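Local atomic coordinates of inhibitor from Tityus obscurus scorpion venom (TopI1) (Tityus, PDB entry 6MRQ), a protein that probably inhibits serine proteases, likely of the trypsin type, acting as a small disulfide-rich venom peptide. Residues 12-17 with 25-30. Numbering follows the deposited sequence.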
ATOM      1  N   LYS B  12      14.930  -9.987   7.878  1.00 22.87           N
ATOM      2  CA  LYS B  12      14.436 -11.332   7.611  1.00 27.57           C
ATOM      3  C   LYS B  12      12.934 -11.438   7.836  1.00 28.43           C
ATOM      4  O   LYS B  12      12.253 -12.184   7.122  1.00 31.09           O
ATOM      5  CB  LYS B  12      15.181 -12.334   8.495  1.00 31.31           C
ATOM      6  CG  LYS B  12      14.698 -13.770   8.352  0.55 37.81           C
ATOM      7  CD  LYS B  12      15.408 -14.700   9.327  0.08 41.92           C
ATOM      8  CE  LYS B  12      14.804 -16.096   9.297  1.00 46.63           C
ATOM      9  NZ  LYS B  12      15.837 -17.146   9.511  0.60 44.22           N
ATOM     10  N   ASP B  13      12.401 -10.707   8.818  0.80 24.43           N
ATOM     11  CA  ASP B  13      10.986 -10.812   9.149  0.80 28.00           C
ATOM     12  C   ASP B  13      10.100 -10.313   8.014  0.80 30.15           C
ATOM     13  O   ASP B  13       9.044 -10.899   7.742  0.80 27.81           O
ATOM     14  CB  ASP B  13      10.702 -10.044  10.445  0.80 37.85           C
ATOM     15  CG  ASP B  13      11.155  -8.573  10.393  0.80 40.74           C
ATOM     16  OD1 ASP B  13      12.088  -8.221   9.624  0.80 29.25           O
ATOM     17  OD2 ASP B  13      10.573  -7.765  11.156  0.80 32.36           O
ATOM     18  N   VAL B  14      10.504  -9.238   7.342  1.00 22.04           N
ATOM     19  CA  VAL B  14       9.643  -8.625   6.338  1.00 24.06           C
ATOM     20  C   VAL B  14      10.040  -9.074   4.940  1.00 21.00           C
ATOM     21  O   VAL B  14       9.196  -9.135   4.040  1.00 21.51           O
ATOM     22  CB  VAL B  14       9.629  -7.085   6.446  1.00 20.69           C
ATOM     23  CG1 VAL B  14       9.083  -6.657   7.799  1.00 26.31           C
ATOM     24  CG2 VAL B  14      11.021  -6.507   6.215  1.00 23.46           C
ATOM     25  N   CYS B  15      11.318  -9.393   4.747  1.00 22.50           N
ATOM     26  CA  CYS B  15      11.822  -9.760   3.429  1.00 20.28           C
ATOM     27  C   CYS B  15      11.887 -11.262   3.209  1.00 20.08           C
ATOM     28  O   CYS B  15      12.049 -11.695   2.064  1.00 27.02           O
ATOM     29  CB  CYS B  15      13.200  -9.137   3.187  1.00 20.43           C
ATOM     30  SG  CYS B  15      13.150  -7.348   2.905  1.00 17.99           S
ATOM     31  N   LYS B  16      11.751 -12.059   4.264  1.00 25.68           N
ATOM     32  CA  LYS B  16      11.705 -13.520   4.152  1.00 28.30           C
ATOM     33  C   LYS B  16      12.969 -13.962   3.419  1.00 31.13           C
ATOM     34  O   LYS B  16      14.075 -13.563   3.823  1.00 30.53           O
ATOM     35  CB  LYS B  16      10.375 -13.935   3.522  1.00 29.00           C
ATOM     36  CG  LYS B  16       9.151 -13.286   4.149  1.00 32.03           C
ATOM     37  CD  LYS B  16       9.054 -13.582   5.636  0.95 36.47           C
ATOM     38  CE  LYS B  16       7.722 -13.114   6.203  0.90 38.93           C
ATOM     39  NZ  LYS B  16       7.648 -13.316   7.677  0.98 44.68           N
ATOM     40  N   ALA B  17      12.866 -14.762   2.361  1.00 31.04           N
ATOM     41  CA  ALA B  17      14.025 -15.276   1.644  1.00 30.35           C
ATOM     42  C   ALA B  17      14.444 -14.372   0.492  1.00 31.75           C
ATOM     43  O   ALA B  17      15.371 -14.720  -0.247  1.00 30.18           O
ATOM     44  CB  ALA B  17      13.732 -16.686   1.114  1.00 34.47           C
ATOM     45  N   GLY B  25      19.126   3.149   6.243  1.00 21.75           N
ATOM     46  CA  GLY B  25      18.444   2.821   7.475  1.00 20.94           C
ATOM     47  C   GLY B  25      17.264   1.886   7.348  1.00 18.46           C
ATOM     48  O   GLY B  25      16.644   1.563   8.370  1.00 19.91           O
ATOM     49  N   ILE B  26      16.934   1.423   6.145  1.00 16.90           N
ATOM     50  CA  ILE B  26      15.706   0.667   5.946  1.00 15.13           C
ATOM     51  C   ILE B  26      15.944  -0.558   5.077  1.00 15.03           C
ATOM     52  O   ILE B  26      16.943  -0.674   4.366  1.00 16.64           O
ATOM     53  CB  ILE B  26      14.565   1.538   5.358  1.00 14.86           C
ATOM     54  CG1 ILE B  26      14.884   1.945   3.920  1.00 16.35           C
ATOM     55  CG2 ILE B  26      14.335   2.770   6.217  1.00 17.32           C
ATOM     56  CD1 ILE B  26      13.737   2.683   3.230  1.00 18.00           C
ATOM     57  N   CYS B  27      14.997  -1.481   5.146  1.00 14.84           N
ATOM     58  CA  CYS B  27      15.079  -2.719   4.391  1.00 16.18           C
ATOM     59  C   CYS B  27      14.671  -2.483   2.947  1.00 15.04           C
ATOM     60  O   CYS B  27      13.616  -1.902   2.676  1.00 15.13           O
ATOM     61  CB  CYS B  27      14.150  -3.747   5.025  1.00 15.52           C
ATOM     62  SG  CYS B  27      14.667  -4.258   6.656  1.00 17.68           S
ATOM     63  N   LYS B  28      15.498  -2.959   2.020  1.00 15.16           N
ATOM     64  CA  LYS B  28      15.269  -2.798   0.585  1.00 14.62           C
ATOM     65  C   LYS B  28      15.265  -4.175  -0.068  1.00 16.46           C
ATOM     66  O   LYS B  28      16.313  -4.721  -0.416  1.00 16.81           O
ATOM     67  CB  LYS B  28      16.322  -1.879  -0.029  1.00 17.73           C
ATOM     68  CG  LYS B  28      16.218  -0.454   0.474  1.00 18.18           C
ATOM     69  CD  LYS B  28      16.919   0.520  -0.438  0.46 15.88           C
ATOM     70  CE  LYS B  28      16.728   1.946   0.046  0.98 26.65           C
ATOM     71  NZ  LYS B  28      17.383   2.908  -0.864  0.59 21.47           N
ATOM     72  N   CYS B  29      14.071  -4.734  -0.229  1.00 16.22           N
ATOM     73  CA  CYS B  29      13.878  -5.957  -1.003  1.00 15.90           C
ATOM     74  C   CYS B  29      12.651  -5.806  -1.897  1.00 13.83           C
ATOM     75  O   CYS B  29      11.803  -6.703  -1.988  1.00 15.79           O
ATOM     76  CB  CYS B  29      13.776  -7.188  -0.100  1.00 16.42           C
ATOM     77  SG  CYS B  29      12.372  -7.132   1.037  1.00 16.77           S
ATOM     78  N   MET B  30      12.530  -4.634  -2.532  1.00 15.34           N
ATOM     79  CA  MET B  30      11.491  -4.277  -3.494  1.00 15.02           C
ATOM     80  C   MET B  30      10.113  -3.985  -2.909  1.00 14.50           C
ATOM     81  O   MET B  30       9.457  -3.036  -3.348  1.00 15.15           O
ATOM     82  CB  MET B  30      11.396  -5.297  -4.630  1.00 17.05           C
ATOM     83  CG  MET B  30      12.654  -5.342  -5.486  1.00 18.53           C
ATOM     84  SD  MET B  30      12.394  -5.677  -7.230  1.00 27.06           S
ATOM     85  CE  MET B  30      11.899  -7.392  -7.158  1.00 25.35           C
TER
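Cys15, at the end of helix 12-15, is joined covalently to Cys29, just past strand 26-28. The two SG atoms are 2.0 Å apart. The torsion about the S-S bond is -88°, close to the relaxed right angle, and its sign makes the bridge left-handed. The two halves reach it differently. On Cys15, SG lies beside the backbone N and opposite the carbonyl carbon (chi1 -72°). On Cys29, SG is flanked by both backbone N and C (chi1 62°). The bridge holds the CA atoms of Cys15 and Cys29 6.2 Å apart.

Apolar packing flanks the bridge. CB of Cys27 lies 4.3 Å from SG of Cys15. Val14, the helical residue before Cys15, brings its CG2 branch to 4.3 Å from SG of Cys27. That sulfur belongs to a second disulfide, with Cys11, while Tyr8 packs against both Cys15 and Cys29. All four touching residues are buried.

Farther out, the helix end is tied by backbone and side chain. Lys16 N donates to Lys12 O at 2.9 Å. Lys16 then leaves the helix with positive phi, and its chain folds back so that NZ donates to Asp13 O at 2.8 Å. On the strand, Lys28 starts away from the helix, and its NZ forms a salt bridge with Glu23 on strand 21-23. Met30, just past the bridge, makes backbone hydrogen bonds to the chain of another protein.

Cys11 and Cys15 are four residues apart, and Cys27 and Cys29 two apart. A CXXXC motif at the helix is thus bridged twice to a CXC motif at the strand, with Cys5-Cys22 as the third disulfide. This pairing is the hallmark of the cysteine-stabilised alpha/beta fold, found in scorpion toxins and defensins.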